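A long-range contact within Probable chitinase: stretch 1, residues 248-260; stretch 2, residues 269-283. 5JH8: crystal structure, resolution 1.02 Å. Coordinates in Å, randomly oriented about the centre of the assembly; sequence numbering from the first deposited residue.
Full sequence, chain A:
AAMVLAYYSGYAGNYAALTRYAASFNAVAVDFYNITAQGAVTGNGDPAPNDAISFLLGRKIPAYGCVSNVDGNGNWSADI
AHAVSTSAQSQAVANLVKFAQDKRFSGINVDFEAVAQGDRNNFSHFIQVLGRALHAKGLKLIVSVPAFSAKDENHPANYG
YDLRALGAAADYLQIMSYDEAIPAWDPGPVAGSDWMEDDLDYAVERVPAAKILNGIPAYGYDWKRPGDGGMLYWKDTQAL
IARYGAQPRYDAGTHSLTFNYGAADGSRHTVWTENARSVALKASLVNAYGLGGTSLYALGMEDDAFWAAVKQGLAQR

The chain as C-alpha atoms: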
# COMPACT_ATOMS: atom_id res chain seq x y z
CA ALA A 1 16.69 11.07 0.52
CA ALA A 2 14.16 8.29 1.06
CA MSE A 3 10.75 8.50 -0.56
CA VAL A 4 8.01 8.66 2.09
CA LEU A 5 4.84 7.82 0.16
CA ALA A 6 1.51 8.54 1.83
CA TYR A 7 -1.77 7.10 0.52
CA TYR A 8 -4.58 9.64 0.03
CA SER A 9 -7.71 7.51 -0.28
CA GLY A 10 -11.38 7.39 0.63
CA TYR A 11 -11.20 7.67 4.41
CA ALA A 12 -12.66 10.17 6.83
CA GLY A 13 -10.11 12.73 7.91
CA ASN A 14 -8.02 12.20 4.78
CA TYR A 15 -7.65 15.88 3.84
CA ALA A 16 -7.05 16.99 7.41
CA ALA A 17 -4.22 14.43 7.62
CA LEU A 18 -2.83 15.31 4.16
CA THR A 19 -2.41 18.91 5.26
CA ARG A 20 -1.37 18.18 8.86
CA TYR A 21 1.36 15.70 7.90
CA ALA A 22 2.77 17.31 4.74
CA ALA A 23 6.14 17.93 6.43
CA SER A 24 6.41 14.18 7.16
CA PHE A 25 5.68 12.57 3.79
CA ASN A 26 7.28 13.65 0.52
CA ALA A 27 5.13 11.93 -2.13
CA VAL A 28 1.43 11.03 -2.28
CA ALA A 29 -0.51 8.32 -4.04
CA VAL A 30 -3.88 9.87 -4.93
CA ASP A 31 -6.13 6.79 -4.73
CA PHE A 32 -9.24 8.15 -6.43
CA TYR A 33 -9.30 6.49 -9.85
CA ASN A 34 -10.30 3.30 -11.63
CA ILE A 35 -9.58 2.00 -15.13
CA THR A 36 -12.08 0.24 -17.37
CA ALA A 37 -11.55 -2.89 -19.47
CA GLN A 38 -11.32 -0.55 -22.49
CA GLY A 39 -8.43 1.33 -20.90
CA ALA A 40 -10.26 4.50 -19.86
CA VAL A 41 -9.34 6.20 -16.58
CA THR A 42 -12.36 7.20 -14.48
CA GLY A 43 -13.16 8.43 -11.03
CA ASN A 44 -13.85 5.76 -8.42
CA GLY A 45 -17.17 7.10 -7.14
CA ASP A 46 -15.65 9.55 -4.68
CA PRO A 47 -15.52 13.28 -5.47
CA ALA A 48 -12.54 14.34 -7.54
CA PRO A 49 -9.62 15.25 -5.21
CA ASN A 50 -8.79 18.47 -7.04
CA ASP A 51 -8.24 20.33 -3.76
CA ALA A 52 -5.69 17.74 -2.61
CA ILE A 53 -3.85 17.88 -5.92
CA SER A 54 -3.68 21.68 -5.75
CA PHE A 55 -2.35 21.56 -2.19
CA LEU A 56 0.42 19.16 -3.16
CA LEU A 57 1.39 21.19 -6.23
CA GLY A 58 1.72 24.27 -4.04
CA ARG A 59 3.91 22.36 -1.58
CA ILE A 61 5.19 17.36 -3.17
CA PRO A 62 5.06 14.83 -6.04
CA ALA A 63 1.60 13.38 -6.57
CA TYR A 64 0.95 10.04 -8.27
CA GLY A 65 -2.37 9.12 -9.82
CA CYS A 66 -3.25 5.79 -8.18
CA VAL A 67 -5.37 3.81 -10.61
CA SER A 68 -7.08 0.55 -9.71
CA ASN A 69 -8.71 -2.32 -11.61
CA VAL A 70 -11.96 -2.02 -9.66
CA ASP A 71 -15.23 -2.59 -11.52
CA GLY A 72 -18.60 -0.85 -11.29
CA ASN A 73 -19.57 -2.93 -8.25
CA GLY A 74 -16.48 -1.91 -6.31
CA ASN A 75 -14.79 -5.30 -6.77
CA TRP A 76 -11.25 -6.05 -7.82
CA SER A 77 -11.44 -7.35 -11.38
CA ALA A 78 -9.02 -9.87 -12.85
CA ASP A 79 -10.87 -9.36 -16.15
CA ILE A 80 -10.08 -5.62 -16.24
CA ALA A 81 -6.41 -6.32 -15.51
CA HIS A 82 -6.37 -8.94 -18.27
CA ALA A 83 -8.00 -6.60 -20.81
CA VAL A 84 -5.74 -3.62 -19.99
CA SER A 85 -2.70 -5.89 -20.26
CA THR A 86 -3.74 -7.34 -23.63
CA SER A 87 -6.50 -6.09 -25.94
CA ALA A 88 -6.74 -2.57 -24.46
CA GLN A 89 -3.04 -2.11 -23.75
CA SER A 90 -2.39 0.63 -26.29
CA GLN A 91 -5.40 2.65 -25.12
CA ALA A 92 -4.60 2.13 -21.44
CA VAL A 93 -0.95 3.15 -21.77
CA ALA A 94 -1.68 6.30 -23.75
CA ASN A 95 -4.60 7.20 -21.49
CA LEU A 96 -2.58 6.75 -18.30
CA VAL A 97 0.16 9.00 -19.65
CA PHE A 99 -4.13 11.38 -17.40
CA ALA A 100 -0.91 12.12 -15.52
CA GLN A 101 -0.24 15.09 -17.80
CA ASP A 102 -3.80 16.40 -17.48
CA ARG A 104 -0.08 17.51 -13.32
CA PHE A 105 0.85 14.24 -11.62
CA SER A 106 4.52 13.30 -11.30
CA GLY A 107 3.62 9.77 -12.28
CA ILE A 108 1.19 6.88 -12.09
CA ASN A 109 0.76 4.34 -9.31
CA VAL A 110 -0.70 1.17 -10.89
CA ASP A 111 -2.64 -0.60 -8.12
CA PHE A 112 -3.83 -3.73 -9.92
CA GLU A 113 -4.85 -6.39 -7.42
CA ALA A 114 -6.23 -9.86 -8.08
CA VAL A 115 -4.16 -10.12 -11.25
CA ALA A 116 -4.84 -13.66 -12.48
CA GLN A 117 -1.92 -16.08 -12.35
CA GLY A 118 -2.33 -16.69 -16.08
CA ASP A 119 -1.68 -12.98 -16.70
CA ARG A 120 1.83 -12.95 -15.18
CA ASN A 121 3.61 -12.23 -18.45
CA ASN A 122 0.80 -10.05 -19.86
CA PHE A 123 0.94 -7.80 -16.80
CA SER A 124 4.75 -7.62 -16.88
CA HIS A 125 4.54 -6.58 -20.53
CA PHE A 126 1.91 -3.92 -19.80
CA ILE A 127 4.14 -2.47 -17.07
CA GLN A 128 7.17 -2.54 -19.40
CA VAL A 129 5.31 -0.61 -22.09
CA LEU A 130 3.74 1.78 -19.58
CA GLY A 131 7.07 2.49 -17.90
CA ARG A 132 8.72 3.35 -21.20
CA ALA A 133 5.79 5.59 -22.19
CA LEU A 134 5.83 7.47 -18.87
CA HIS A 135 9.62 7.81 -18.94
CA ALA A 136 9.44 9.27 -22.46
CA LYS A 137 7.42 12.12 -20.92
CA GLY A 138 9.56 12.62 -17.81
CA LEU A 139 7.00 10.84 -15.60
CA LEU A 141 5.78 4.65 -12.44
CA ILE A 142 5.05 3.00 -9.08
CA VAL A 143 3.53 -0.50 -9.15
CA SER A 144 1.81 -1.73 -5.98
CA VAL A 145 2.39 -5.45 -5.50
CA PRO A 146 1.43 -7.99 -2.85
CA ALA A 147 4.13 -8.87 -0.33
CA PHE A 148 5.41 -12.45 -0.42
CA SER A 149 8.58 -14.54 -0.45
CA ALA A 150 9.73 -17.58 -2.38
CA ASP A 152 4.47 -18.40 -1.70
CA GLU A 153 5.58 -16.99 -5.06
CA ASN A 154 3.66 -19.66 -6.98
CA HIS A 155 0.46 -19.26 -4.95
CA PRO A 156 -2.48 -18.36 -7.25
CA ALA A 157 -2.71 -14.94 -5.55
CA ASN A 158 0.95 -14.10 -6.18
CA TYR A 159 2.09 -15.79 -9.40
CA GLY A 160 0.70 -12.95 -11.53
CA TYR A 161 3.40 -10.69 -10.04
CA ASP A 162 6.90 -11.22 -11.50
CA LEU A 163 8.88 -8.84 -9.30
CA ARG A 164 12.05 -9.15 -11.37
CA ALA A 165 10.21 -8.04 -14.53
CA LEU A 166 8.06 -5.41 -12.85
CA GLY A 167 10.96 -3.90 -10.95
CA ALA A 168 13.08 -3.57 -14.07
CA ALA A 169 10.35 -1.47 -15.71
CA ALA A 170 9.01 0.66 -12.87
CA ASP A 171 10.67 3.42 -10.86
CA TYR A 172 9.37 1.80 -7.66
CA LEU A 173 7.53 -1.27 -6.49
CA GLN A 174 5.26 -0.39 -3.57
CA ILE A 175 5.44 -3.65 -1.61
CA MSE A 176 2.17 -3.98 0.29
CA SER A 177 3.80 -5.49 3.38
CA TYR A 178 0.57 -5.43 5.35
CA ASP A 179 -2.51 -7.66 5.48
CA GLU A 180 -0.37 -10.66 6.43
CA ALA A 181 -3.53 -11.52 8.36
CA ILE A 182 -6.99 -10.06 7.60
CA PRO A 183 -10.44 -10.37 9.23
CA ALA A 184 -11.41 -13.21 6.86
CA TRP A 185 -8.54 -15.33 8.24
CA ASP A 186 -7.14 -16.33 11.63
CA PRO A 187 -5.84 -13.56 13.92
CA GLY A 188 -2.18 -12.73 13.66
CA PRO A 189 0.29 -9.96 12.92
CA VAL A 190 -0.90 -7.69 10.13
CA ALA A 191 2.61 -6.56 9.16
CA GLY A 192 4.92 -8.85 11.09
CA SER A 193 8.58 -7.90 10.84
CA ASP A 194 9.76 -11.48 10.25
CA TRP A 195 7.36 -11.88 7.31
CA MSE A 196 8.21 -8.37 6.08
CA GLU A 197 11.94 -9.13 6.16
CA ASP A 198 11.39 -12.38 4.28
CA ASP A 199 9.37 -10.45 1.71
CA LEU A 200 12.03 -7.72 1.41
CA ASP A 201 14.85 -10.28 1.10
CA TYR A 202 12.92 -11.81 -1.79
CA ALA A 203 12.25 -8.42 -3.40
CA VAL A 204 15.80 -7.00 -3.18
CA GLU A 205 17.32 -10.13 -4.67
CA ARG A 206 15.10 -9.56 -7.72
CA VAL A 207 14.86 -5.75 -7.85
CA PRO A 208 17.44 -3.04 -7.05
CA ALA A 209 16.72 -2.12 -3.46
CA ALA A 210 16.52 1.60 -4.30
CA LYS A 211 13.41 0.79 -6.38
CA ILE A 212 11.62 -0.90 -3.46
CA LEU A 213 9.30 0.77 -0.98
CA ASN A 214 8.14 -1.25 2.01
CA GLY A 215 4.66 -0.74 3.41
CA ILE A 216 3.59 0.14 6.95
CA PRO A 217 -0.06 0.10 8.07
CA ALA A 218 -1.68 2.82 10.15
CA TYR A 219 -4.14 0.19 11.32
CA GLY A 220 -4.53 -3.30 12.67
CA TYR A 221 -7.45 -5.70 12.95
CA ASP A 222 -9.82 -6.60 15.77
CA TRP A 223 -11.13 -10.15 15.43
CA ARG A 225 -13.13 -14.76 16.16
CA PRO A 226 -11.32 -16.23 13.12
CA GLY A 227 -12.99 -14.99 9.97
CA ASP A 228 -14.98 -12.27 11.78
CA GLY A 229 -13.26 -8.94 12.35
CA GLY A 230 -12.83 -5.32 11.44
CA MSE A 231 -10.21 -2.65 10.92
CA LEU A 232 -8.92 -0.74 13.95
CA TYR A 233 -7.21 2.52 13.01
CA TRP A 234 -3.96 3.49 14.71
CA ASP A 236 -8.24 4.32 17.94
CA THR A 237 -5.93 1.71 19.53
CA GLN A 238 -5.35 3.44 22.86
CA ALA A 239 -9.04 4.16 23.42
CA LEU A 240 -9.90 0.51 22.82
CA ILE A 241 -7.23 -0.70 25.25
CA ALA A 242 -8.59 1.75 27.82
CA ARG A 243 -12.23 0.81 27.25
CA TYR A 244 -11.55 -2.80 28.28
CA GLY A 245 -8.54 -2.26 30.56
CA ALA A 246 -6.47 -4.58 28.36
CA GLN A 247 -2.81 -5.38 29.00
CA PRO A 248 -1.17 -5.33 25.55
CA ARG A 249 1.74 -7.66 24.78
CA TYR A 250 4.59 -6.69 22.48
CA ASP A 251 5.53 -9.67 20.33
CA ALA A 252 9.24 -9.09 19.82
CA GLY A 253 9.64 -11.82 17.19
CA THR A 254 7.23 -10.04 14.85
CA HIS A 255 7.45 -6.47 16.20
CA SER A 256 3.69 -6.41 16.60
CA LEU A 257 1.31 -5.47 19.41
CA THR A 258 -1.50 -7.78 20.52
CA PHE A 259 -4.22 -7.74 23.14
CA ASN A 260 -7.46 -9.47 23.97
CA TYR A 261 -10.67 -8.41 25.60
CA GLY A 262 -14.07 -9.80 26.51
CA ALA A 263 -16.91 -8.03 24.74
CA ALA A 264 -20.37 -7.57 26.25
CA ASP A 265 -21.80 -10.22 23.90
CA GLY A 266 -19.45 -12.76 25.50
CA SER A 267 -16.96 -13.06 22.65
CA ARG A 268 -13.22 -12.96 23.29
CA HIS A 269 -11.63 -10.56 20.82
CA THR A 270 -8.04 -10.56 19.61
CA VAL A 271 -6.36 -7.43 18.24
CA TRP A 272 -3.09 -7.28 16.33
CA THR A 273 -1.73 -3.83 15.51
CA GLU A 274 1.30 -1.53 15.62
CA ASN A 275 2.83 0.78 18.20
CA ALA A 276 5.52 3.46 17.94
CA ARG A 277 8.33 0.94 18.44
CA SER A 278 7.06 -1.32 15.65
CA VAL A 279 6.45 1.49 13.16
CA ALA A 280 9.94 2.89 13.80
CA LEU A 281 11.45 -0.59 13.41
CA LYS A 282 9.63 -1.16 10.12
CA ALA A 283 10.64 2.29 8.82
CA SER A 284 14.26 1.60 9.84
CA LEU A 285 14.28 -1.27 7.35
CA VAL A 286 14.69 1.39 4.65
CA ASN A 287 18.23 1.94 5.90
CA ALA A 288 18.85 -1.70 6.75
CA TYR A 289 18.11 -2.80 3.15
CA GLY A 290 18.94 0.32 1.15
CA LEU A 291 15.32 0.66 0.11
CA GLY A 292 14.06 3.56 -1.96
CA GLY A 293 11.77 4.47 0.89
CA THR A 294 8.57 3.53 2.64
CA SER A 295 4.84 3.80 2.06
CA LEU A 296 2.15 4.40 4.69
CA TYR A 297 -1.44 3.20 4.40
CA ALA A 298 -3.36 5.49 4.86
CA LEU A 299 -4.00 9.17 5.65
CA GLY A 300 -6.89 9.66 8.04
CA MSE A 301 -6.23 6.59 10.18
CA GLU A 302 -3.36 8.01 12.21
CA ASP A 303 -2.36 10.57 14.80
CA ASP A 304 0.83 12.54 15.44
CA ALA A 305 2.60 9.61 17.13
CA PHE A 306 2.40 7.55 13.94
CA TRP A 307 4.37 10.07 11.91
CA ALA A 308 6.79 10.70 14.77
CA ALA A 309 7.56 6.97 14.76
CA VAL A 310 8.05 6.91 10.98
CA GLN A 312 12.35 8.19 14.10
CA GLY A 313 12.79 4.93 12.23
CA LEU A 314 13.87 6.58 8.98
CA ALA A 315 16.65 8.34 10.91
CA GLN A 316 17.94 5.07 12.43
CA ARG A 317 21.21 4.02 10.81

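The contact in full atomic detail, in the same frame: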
# COMPACT_ATOMS: atom_id res chain seq x y z
N PRO A 248 -1.70 -4.94 26.86
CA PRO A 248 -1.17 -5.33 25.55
C PRO A 248 0.21 -5.95 25.68
O PRO A 248 1.01 -5.58 26.54
CB PRO A 248 -1.11 -4.00 24.79
CG PRO A 248 -0.87 -2.98 25.85
CD PRO A 248 -1.61 -3.48 27.07
N ARG A 249 0.49 -6.91 24.80
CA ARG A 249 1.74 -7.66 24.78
C ARG A 249 2.48 -7.30 23.50
O ARG A 249 1.91 -7.36 22.40
CB ARG A 249 1.46 -9.17 24.77
CG ARG A 249 2.73 -10.07 24.64
CD ARG A 249 2.43 -11.59 24.72
NE ARG A 249 1.81 -12.14 23.51
CZ ARG A 249 2.47 -12.52 22.42
NH1 ARG A 249 3.80 -12.42 22.37
NH2 ARG A 249 1.82 -12.99 21.37
N TYR A 250 3.74 -6.91 23.64
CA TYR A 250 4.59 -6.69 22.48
C TYR A 250 5.23 -8.00 22.08
O TYR A 250 5.98 -8.60 22.86
CB TYR A 250 5.65 -5.64 22.77
CG TYR A 250 6.32 -5.13 21.50
CD1 TYR A 250 5.67 -4.24 20.66
CD2 TYR A 250 7.62 -5.51 21.17
CE1 TYR A 250 6.29 -3.74 19.53
CE2 TYR A 250 8.24 -5.03 20.03
CZ TYR A 250 7.57 -4.14 19.21
OH TYR A 250 8.18 -3.61 18.08
N ASP A 251 4.94 -8.45 20.88
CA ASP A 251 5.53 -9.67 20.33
C ASP A 251 6.84 -9.27 19.65
O ASP A 251 6.85 -8.71 18.55
CB ASP A 251 4.57 -10.34 19.36
CG ASP A 251 5.05 -11.73 18.97
OD1 ASP A 251 5.08 -12.62 19.85
OD2 ASP A 251 5.42 -11.93 17.80
N ALA A 252 7.95 -9.55 20.32
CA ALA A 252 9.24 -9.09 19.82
C ALA A 252 9.64 -9.80 18.54
O ALA A 252 10.27 -9.18 17.67
CB ALA A 252 10.31 -9.29 20.89
N GLY A 253 9.27 -11.07 18.38
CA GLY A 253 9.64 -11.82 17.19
C GLY A 253 9.02 -11.30 15.92
O GLY A 253 9.56 -11.54 14.83
N THR A 254 7.89 -10.60 16.02
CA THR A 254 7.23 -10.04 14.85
C THR A 254 7.09 -8.53 14.93
O THR A 254 6.44 -7.93 14.06
CB THR A 254 5.83 -10.65 14.66
OG1 THR A 254 4.96 -10.21 15.70
CG2 THR A 254 5.89 -12.17 14.62
N HIS A 255 7.63 -7.89 15.96
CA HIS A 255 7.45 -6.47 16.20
C HIS A 255 6.01 -6.04 15.96
O HIS A 255 5.70 -5.18 15.15
CB HIS A 255 8.44 -5.61 15.39
CG HIS A 255 9.82 -5.68 15.94
ND1 HIS A 255 10.18 -5.02 17.09
CD2 HIS A 255 10.90 -6.40 15.55
CE1 HIS A 255 11.45 -5.29 17.36
NE2 HIS A 255 11.91 -6.12 16.45
N SER A 256 5.11 -6.67 16.72
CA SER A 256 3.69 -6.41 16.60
C SER A 256 3.08 -6.39 17.99
O SER A 256 3.55 -7.09 18.89
CB SER A 256 3.03 -7.47 15.71
OG SER A 256 3.63 -7.50 14.42
N LEU A 257 2.01 -5.62 18.15
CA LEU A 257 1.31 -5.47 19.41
C LEU A 257 0.02 -6.27 19.38
O LEU A 257 -0.73 -6.20 18.40
CB LEU A 257 1.02 -4.00 19.65
CG LEU A 257 0.51 -3.67 21.05
CD1 LEU A 257 1.65 -3.71 22.05
CD2 LEU A 257 -0.17 -2.30 21.05
N THR A 258 -0.26 -7.02 20.45
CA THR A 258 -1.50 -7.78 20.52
C THR A 258 -2.16 -7.59 21.88
O THR A 258 -1.50 -7.37 22.89
CB THR A 258 -1.27 -9.26 20.19
OG1 THR A 258 -2.52 -9.95 20.09
CG2 THR A 258 -0.42 -9.96 21.21
N PHE A 259 -3.48 -7.70 21.89
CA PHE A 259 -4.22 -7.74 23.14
C PHE A 259 -5.54 -8.43 22.90
O PHE A 259 -5.99 -8.59 21.76
CB PHE A 259 -4.41 -6.37 23.80
CG PHE A 259 -5.10 -5.33 22.95
CD1 PHE A 259 -4.38 -4.54 22.07
CD2 PHE A 259 -6.47 -5.09 23.09
CE1 PHE A 259 -5.00 -3.58 21.32
CE2 PHE A 259 -7.08 -4.10 22.33
CZ PHE A 259 -6.34 -3.35 21.46
N ASN A 260 -6.16 -8.85 24.00
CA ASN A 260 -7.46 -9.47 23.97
C ASN A 260 -8.39 -8.72 24.89
O ASN A 260 -7.96 -7.97 25.78
CB ASN A 260 -7.40 -10.91 24.46
CG ASN A 260 -6.55 -11.78 23.60
OD1 ASN A 260 -6.99 -12.31 22.58
ND2 ASN A 260 -5.29 -11.94 24.01
N HIS A 269 -12.27 -11.18 21.97
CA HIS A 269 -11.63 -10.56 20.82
C HIS A 269 -10.12 -10.65 20.91
O HIS A 269 -9.55 -10.75 22.00
CB HIS A 269 -12.04 -9.09 20.74
CG HIS A 269 -13.42 -8.88 20.22
ND1 HIS A 269 -13.70 -8.11 19.11
CD2 HIS A 269 -14.61 -9.36 20.65
CE1 HIS A 269 -15.00 -8.11 18.89
NE2 HIS A 269 -15.58 -8.86 19.81
N THR A 270 -9.48 -10.61 19.74
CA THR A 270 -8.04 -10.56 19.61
C THR A 270 -7.70 -9.43 18.65
O THR A 270 -8.23 -9.39 17.53
CB THR A 270 -7.52 -11.87 19.00
OG1 THR A 270 -7.90 -12.97 19.82
CG2 THR A 270 -6.04 -11.90 18.94
N VAL A 271 -6.84 -8.52 19.08
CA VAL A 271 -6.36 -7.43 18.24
C VAL A 271 -4.89 -7.65 17.96
O VAL A 271 -4.13 -7.99 18.86
CB VAL A 271 -6.56 -6.07 18.95
CG1 VAL A 271 -5.93 -4.92 18.16
CG2 VAL A 271 -8.04 -5.82 19.22
N TRP A 272 -4.49 -7.41 16.72
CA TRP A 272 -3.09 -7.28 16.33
C TRP A 272 -2.93 -5.94 15.63
O TRP A 272 -3.69 -5.63 14.71
CB TRP A 272 -2.65 -8.40 15.40
CG TRP A 272 -2.41 -9.70 16.09
CD1 TRP A 272 -3.32 -10.69 16.29
CD2 TRP A 272 -1.18 -10.16 16.67
NE1 TRP A 272 -2.74 -11.75 16.94
CE2 TRP A 272 -1.43 -11.44 17.19
CE3 TRP A 272 0.09 -9.61 16.80
CZ2 TRP A 272 -0.43 -12.18 17.85
CZ3 TRP A 272 1.06 -10.33 17.43
CH2 TRP A 272 0.80 -11.61 17.95
N THR A 273 -1.95 -5.14 16.08
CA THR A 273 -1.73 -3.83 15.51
C THR A 273 -0.28 -3.42 15.74
O THR A 273 0.58 -4.25 16.08
CB THR A 273 -2.76 -2.82 16.04
OG1 THR A 273 -2.67 -1.63 15.26
CG2 THR A 273 -2.55 -2.55 17.52
N GLU A 274 -0.02 -2.14 15.52
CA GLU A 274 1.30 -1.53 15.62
C GLU A 274 1.37 -0.64 16.86
O GLU A 274 0.34 -0.23 17.42
CB GLU A 274 1.61 -0.63 14.40
CG GLU A 274 1.44 -1.30 13.03
CD GLU A 274 2.34 -2.49 12.84
OE1 GLU A 274 3.53 -2.42 13.28
OE2 GLU A 274 1.87 -3.50 12.26
N ASN A 275 2.60 -0.33 17.28
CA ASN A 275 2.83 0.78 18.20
C ASN A 275 4.00 1.61 17.68
O ASN A 275 4.48 1.40 16.57
CB ASN A 275 3.01 0.30 19.65
CG ASN A 275 4.31 -0.45 19.87
OD1 ASN A 275 5.11 -0.63 18.97
ND2 ASN A 275 4.50 -0.93 21.10
N ALA A 276 4.47 2.59 18.45
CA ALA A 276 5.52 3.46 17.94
C ALA A 276 6.81 2.68 17.71
O ALA A 276 7.54 2.93 16.75
CB ALA A 276 5.75 4.63 18.89
N ARG A 277 7.13 1.74 18.61
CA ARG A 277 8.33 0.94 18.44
C ARG A 277 8.28 0.15 17.13
O ARG A 277 9.29 0.06 16.41
CB ARG A 277 8.51 -0.03 19.60
CG ARG A 277 9.87 -0.74 19.57
CD ARG A 277 10.06 -1.76 20.73
NE ARG A 277 9.74 -1.12 21.99
CZ ARG A 277 8.63 -1.30 22.68
NH1 ARG A 277 7.74 -2.26 22.37
NH2 ARG A 277 8.39 -0.52 23.72
N SER A 278 7.13 -0.46 16.82
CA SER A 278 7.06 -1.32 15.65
C SER A 278 7.09 -0.51 14.37
O SER A 278 7.73 -0.93 13.40
CB SER A 278 5.83 -2.21 15.70
OG SER A 278 4.62 -1.51 15.58
N VAL A 279 6.41 0.64 14.34
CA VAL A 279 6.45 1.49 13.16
C VAL A 279 7.88 1.99 12.91
O VAL A 279 8.35 1.99 11.78
CB VAL A 279 5.43 2.63 13.28
CG1 VAL A 279 5.67 3.71 12.21
CG2 VAL A 279 4.03 2.06 13.18
N ALA A 280 8.57 2.44 13.97
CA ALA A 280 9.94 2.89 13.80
C ALA A 280 10.83 1.76 13.30
O ALA A 280 11.64 1.95 12.40
CB ALA A 280 10.48 3.48 15.10
N LEU A 281 10.66 0.55 13.86
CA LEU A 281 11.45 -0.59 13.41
C LEU A 281 11.21 -0.83 11.92
O LEU A 281 12.16 -1.01 11.14
CB LEU A 281 11.12 -1.83 14.25
CG LEU A 281 11.87 -3.14 13.99
CD1 LEU A 281 11.34 -3.89 12.80
CD2 LEU A 281 13.36 -2.91 13.84
N LYS A 282 9.95 -0.86 11.51
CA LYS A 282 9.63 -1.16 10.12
C LYS A 282 10.12 -0.05 9.18
O LYS A 282 10.60 -0.36 8.09
CB LYS A 282 8.15 -1.49 9.99
CG LYS A 282 7.87 -2.81 10.71
CD LYS A 282 6.42 -3.06 11.12
CE LYS A 282 6.39 -4.23 12.11
NZ LYS A 282 5.01 -4.56 12.54
N ALA A 283 10.08 1.21 9.62
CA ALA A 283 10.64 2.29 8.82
C ALA A 283 12.16 2.20 8.74
O ALA A 283 12.77 2.55 7.72
CB ALA A 283 10.18 3.63 9.36
O HOH W 1 2.22 -6.16 12.51

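Two antiparallel strands, 256-260 and 269-273, zip together through their backbones, and the turn before the first strand docks by side chains on the helix that follows the second. Two residue pairs carry the ladder: Leu 257 N donates to Thr 273 O (2.9 Å) and Thr 273 N to Leu 257 O (2.8 Å), while Phe 259 N donates to Val 271 O (3.1 Å) and Val 271 N to Phe 259 O (2.8 Å). Thr 258 adds a side-chain bond, its OG1 donating to Val 271 O at 2.8 Å. On the face bearing Thr 258 and Trp 272, the threonine CB sits 3.5 Å from the centroid of the six-membered indole ring, almost on its normal; Asp 251 and Ser 256 meet the ring edge through their CB atoms. Leu 257, Phe 259, Val 271 and Thr 273 occupy the other face, where the branched Val 271 covers the Phe 259 ring, Phe 259 CE1 lying 3.6 Å from Val 271 CG1.

Beyond the strands, Lys 282 reaches back from the helix with an extended chain, and its NZ donates to His 255 O (2.8 Å) while forming a salt bridge with Glu 274 OE1 (2.7 Å), so its buried charge is paired. A water donates to both Ser 256 OG and Glu 274 OE2, 2.7 Å each, bridging the stretches. Leu 281 places CG 3.7 Å from the centroid of the His 255 ring, over its face. A hydrogen bond joins His 255 ND1 to Tyr 250 OH (2.6 Å). Arg 277 lays its charge over the tyrosine ring, CZ 4.4 Å from the centroid, a cation-pi contact at an exposed margin. Asn 275 caps the helix, OD1 accepting from Ser 278 N at 3.0 Å. Together the stretches bury 928 Å².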